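Local coordinates for protein pectate lyase 47 (Bacillus sp. TS-47, PDB 1VBL) that is a thermostable, calcium-binding pectate lyase of polysaccharide lyase family 1 that cleaves pectate by eliminative depolymerisation, at residues 311-315 with 328-334. Residues are numbered along the deposited sequence; the frame is centred on the assembly and turned at random.
Sequences FQYAW and NYFSFDW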
loop_
_atom_site.group_PDB
_atom_site.type_symbol
_atom_site.label_atom_id
_atom_site.label_comp_id
_atom_site.label_asym_id
_atom_site.label_seq_id
_atom_site.Cartn_x
_atom_site.Cartn_y
_atom_site.Cartn_z
ATOM N N PHE A 311 -2.468 13.209 10.630
ATOM C CA PHE A 311 -1.323 12.326 10.786
ATOM C C PHE A 311 -1.463 11.617 12.119
ATOM O O PHE A 311 -1.738 12.254 13.137
ATOM C CB PHE A 311 -0.010 13.112 10.761
ATOM C CG PHE A 311 1.185 12.298 11.184
ATOM C CD1 PHE A 311 1.686 12.390 12.482
ATOM C CD2 PHE A 311 1.791 11.421 10.295
ATOM C CE1 PHE A 311 2.775 11.618 12.885
ATOM C CE2 PHE A 311 2.884 10.640 10.689
ATOM C CZ PHE A 311 3.376 10.740 11.984
ATOM N N GLN A 312 -1.285 10.301 12.116
ATOM C CA GLN A 312 -1.394 9.527 13.346
ATOM C C GLN A 312 -0.019 9.007 13.757
ATOM O O GLN A 312 0.435 9.247 14.875
ATOM C CB GLN A 312 -2.358 8.350 13.157
ATOM C CG GLN A 312 -2.654 7.596 14.451
ATOM C CD GLN A 312 -3.493 6.349 14.232
ATOM O OE1 GLN A 312 -4.501 6.382 13.525
ATOM N NE2 GLN A 312 -3.084 5.242 14.848
ATOM N N TYR A 313 0.636 8.289 12.848
ATOM C CA TYR A 313 1.965 7.745 13.115
ATOM C C TYR A 313 2.595 7.299 11.800
ATOM O O TYR A 313 1.900 7.138 10.793
ATOM C CB TYR A 313 1.871 6.561 14.088
ATOM C CG TYR A 313 1.378 5.271 13.473
ATOM C CD1 TYR A 313 2.265 4.386 12.859
ATOM C CD2 TYR A 313 0.022 4.932 13.501
ATOM C CE1 TYR A 313 1.821 3.196 12.289
ATOM C CE2 TYR A 313 -0.435 3.738 12.929
ATOM C CZ TYR A 313 0.472 2.879 12.328
ATOM O OH TYR A 313 0.043 1.698 11.775
ATOM N N ALA A 314 3.909 7.102 11.803
ATOM C CA ALA A 314 4.600 6.679 10.595
ATOM C C ALA A 314 5.022 5.217 10.675
ATOM O O ALA A 314 4.541 4.383 9.911
ATOM C CB ALA A 314 5.824 7.563 10.353
ATOM N N TRP A 315 5.912 4.907 11.614
ATOM C CA TRP A 315 6.407 3.544 11.765
ATOM C C TRP A 315 5.664 2.726 12.817
ATOM O O TRP A 315 5.725 3.018 14.014
ATOM C CB TRP A 315 7.900 3.567 12.091
ATOM C CG TRP A 315 8.731 4.226 11.026
ATOM C CD1 TRP A 315 8.422 4.350 9.700
ATOM C CD2 TRP A 315 10.029 4.809 11.193
ATOM N NE1 TRP A 315 9.450 4.975 9.030
ATOM C CE2 TRP A 315 10.448 5.267 9.924
ATOM C CE3 TRP A 315 10.878 4.986 12.293
ATOM C CZ2 TRP A 315 11.685 5.892 9.721
ATOM C CZ3 TRP A 315 12.108 5.609 12.093
ATOM C CH2 TRP A 315 12.498 6.054 10.813
ATOM N N ASN A 328 16.281 8.493 7.355
ATOM C CA ASN A 328 14.979 8.917 6.866
ATOM C C ASN A 328 14.808 10.348 7.348
ATOM O O ASN A 328 15.296 10.711 8.418
ATOM C CB ASN A 328 13.870 8.021 7.418
ATOM C CG ASN A 328 14.029 6.584 6.984
ATOM O OD1 ASN A 328 14.553 5.751 7.729
ATOM N ND2 ASN A 328 13.602 6.286 5.766
ATOM N N TYR A 329 14.114 11.152 6.555
ATOM C CA TYR A 329 13.911 12.563 6.863
ATOM C C TYR A 329 12.435 12.895 7.055
ATOM O O TYR A 329 11.618 12.633 6.172
ATOM C CB TYR A 329 14.482 13.393 5.712
ATOM C CG TYR A 329 14.705 14.859 6.004
ATOM C CD1 TYR A 329 15.985 15.400 5.960
ATOM C CD2 TYR A 329 13.635 15.715 6.279
ATOM C CE1 TYR A 329 16.205 16.757 6.179
ATOM C CE2 TYR A 329 13.844 17.082 6.500
ATOM C CZ TYR A 329 15.136 17.592 6.446
ATOM O OH TYR A 329 15.364 18.933 6.656
ATOM N N PHE A 330 12.100 13.485 8.203
ATOM C CA PHE A 330 10.718 13.863 8.499
ATOM C C PHE A 330 10.560 15.378 8.560
ATOM O O PHE A 330 11.373 16.071 9.172
ATOM C CB PHE A 330 10.255 13.302 9.852
ATOM C CG PHE A 330 10.124 11.808 9.890
ATOM C CD1 PHE A 330 11.245 11.001 10.053
ATOM C CD2 PHE A 330 8.868 11.211 9.791
ATOM C CE1 PHE A 330 11.119 9.620 10.122
ATOM C CE2 PHE A 330 8.727 9.830 9.857
ATOM C CZ PHE A 330 9.856 9.029 10.024
ATOM N N SER A 331 9.499 15.878 7.940
ATOM C CA SER A 331 9.210 17.306 7.938
ATOM C C SER A 331 7.758 17.521 8.352
ATOM O O SER A 331 6.854 16.910 7.790
ATOM C CB SER A 331 9.434 17.890 6.541
ATOM O OG SER A 331 9.155 19.277 6.519
ATOM N N PHE A 332 7.545 18.378 9.346
ATOM C CA PHE A 332 6.205 18.698 9.841
ATOM C C PHE A 332 6.101 20.222 9.885
ATOM O O PHE A 332 7.083 20.893 10.194
ATOM C CB PHE A 332 6.011 18.151 11.260
ATOM C CG PHE A 332 5.965 16.648 11.343
ATOM C CD1 PHE A 332 4.749 15.972 11.273
ATOM C CD2 PHE A 332 7.133 15.911 11.520
ATOM C CE1 PHE A 332 4.697 14.579 11.383
ATOM C CE2 PHE A 332 7.093 14.520 11.631
ATOM C CZ PHE A 332 5.873 13.852 11.564
ATOM N N ASP A 333 4.931 20.778 9.582
ATOM C CA ASP A 333 4.807 22.228 9.628
ATOM C C ASP A 333 4.193 22.714 10.936
ATOM O O ASP A 333 3.722 23.850 11.038
ATOM C CB ASP A 333 4.037 22.768 8.413
ATOM C CG ASP A 333 2.593 22.321 8.371
ATOM O OD1 ASP A 333 1.920 22.671 7.378
ATOM O OD2 ASP A 333 2.124 21.637 9.304
ATOM N N TRP A 334 4.217 21.837 11.937
ATOM C CA TRP A 334 3.728 22.157 13.271
ATOM C C TRP A 334 4.648 21.443 14.264
ATOM O O TRP A 334 5.334 20.482 13.902
ATOM C CB TRP A 334 2.262 21.733 13.437
ATOM C CG TRP A 334 2.003 20.274 13.707
ATOM C CD1 TRP A 334 1.845 19.685 14.928
ATOM C CD2 TRP A 334 1.798 19.242 12.733
ATOM N NE1 TRP A 334 1.543 18.350 14.776
ATOM C CE2 TRP A 334 1.508 18.052 13.439
ATOM C CE3 TRP A 334 1.826 19.208 11.332
ATOM C CZ2 TRP A 334 1.247 16.837 12.791
ATOM C CZ3 TRP A 334 1.565 17.996 10.685
ATOM C CH2 TRP A 334 1.280 16.829 11.420
#
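Residues 311-315, the end of a loop that leads into strand 315-318, run roughly antiparallel to 328-334, 155° apart end to end, with A314 opposite F330 and F311 opposite F332. No hydrogen bond joins the two segments: the CA atoms of A314 and F330 lie 9.7 Å apart, and side chains fill the space between the backbones, away from the calcium site. F330 and F332, alternate residues of strand 329-332, both point toward 311-315, and each makes a T-shaped stack. With CG of F311 anti to the backbone N (chi1 169°), the F311 ring is laid beside F332, which presents its edge to one face of it, planes at 73°, CE1 of F332 being 3.8 Å from CE1 of F311. The backbone N of Y313, in the same loop, sits over the centre of the opposite F311 face. CB of F311 meets the edge of the W334 indole at CH2, 4.0 Å away. Without the ring, as with an alanine here, the edge of F332 would probably lose the face it packs against, although CB could still meet W334. At the other end, F330 turns its edge to the face of the six-membered ring of W315, CZ of F330 lying 3.6 Å from CZ2 of W315, while CE2 of F330 touches CB of A314 at 3.7 Å. The side chain of N328 adjoins the same indole, whose NE1 is hydrogen-bonded to Y301. F330 and F332 also stack on Y301 and F303 of strand 293-303, its parallel neighbour, consistent with the aromatic stacks found in the right-handed parallel beta-helix of pectate lyases. Cohesion across this largely buried interface therefore rests on edge-to-face stacking and apolar contact, without a polar bond.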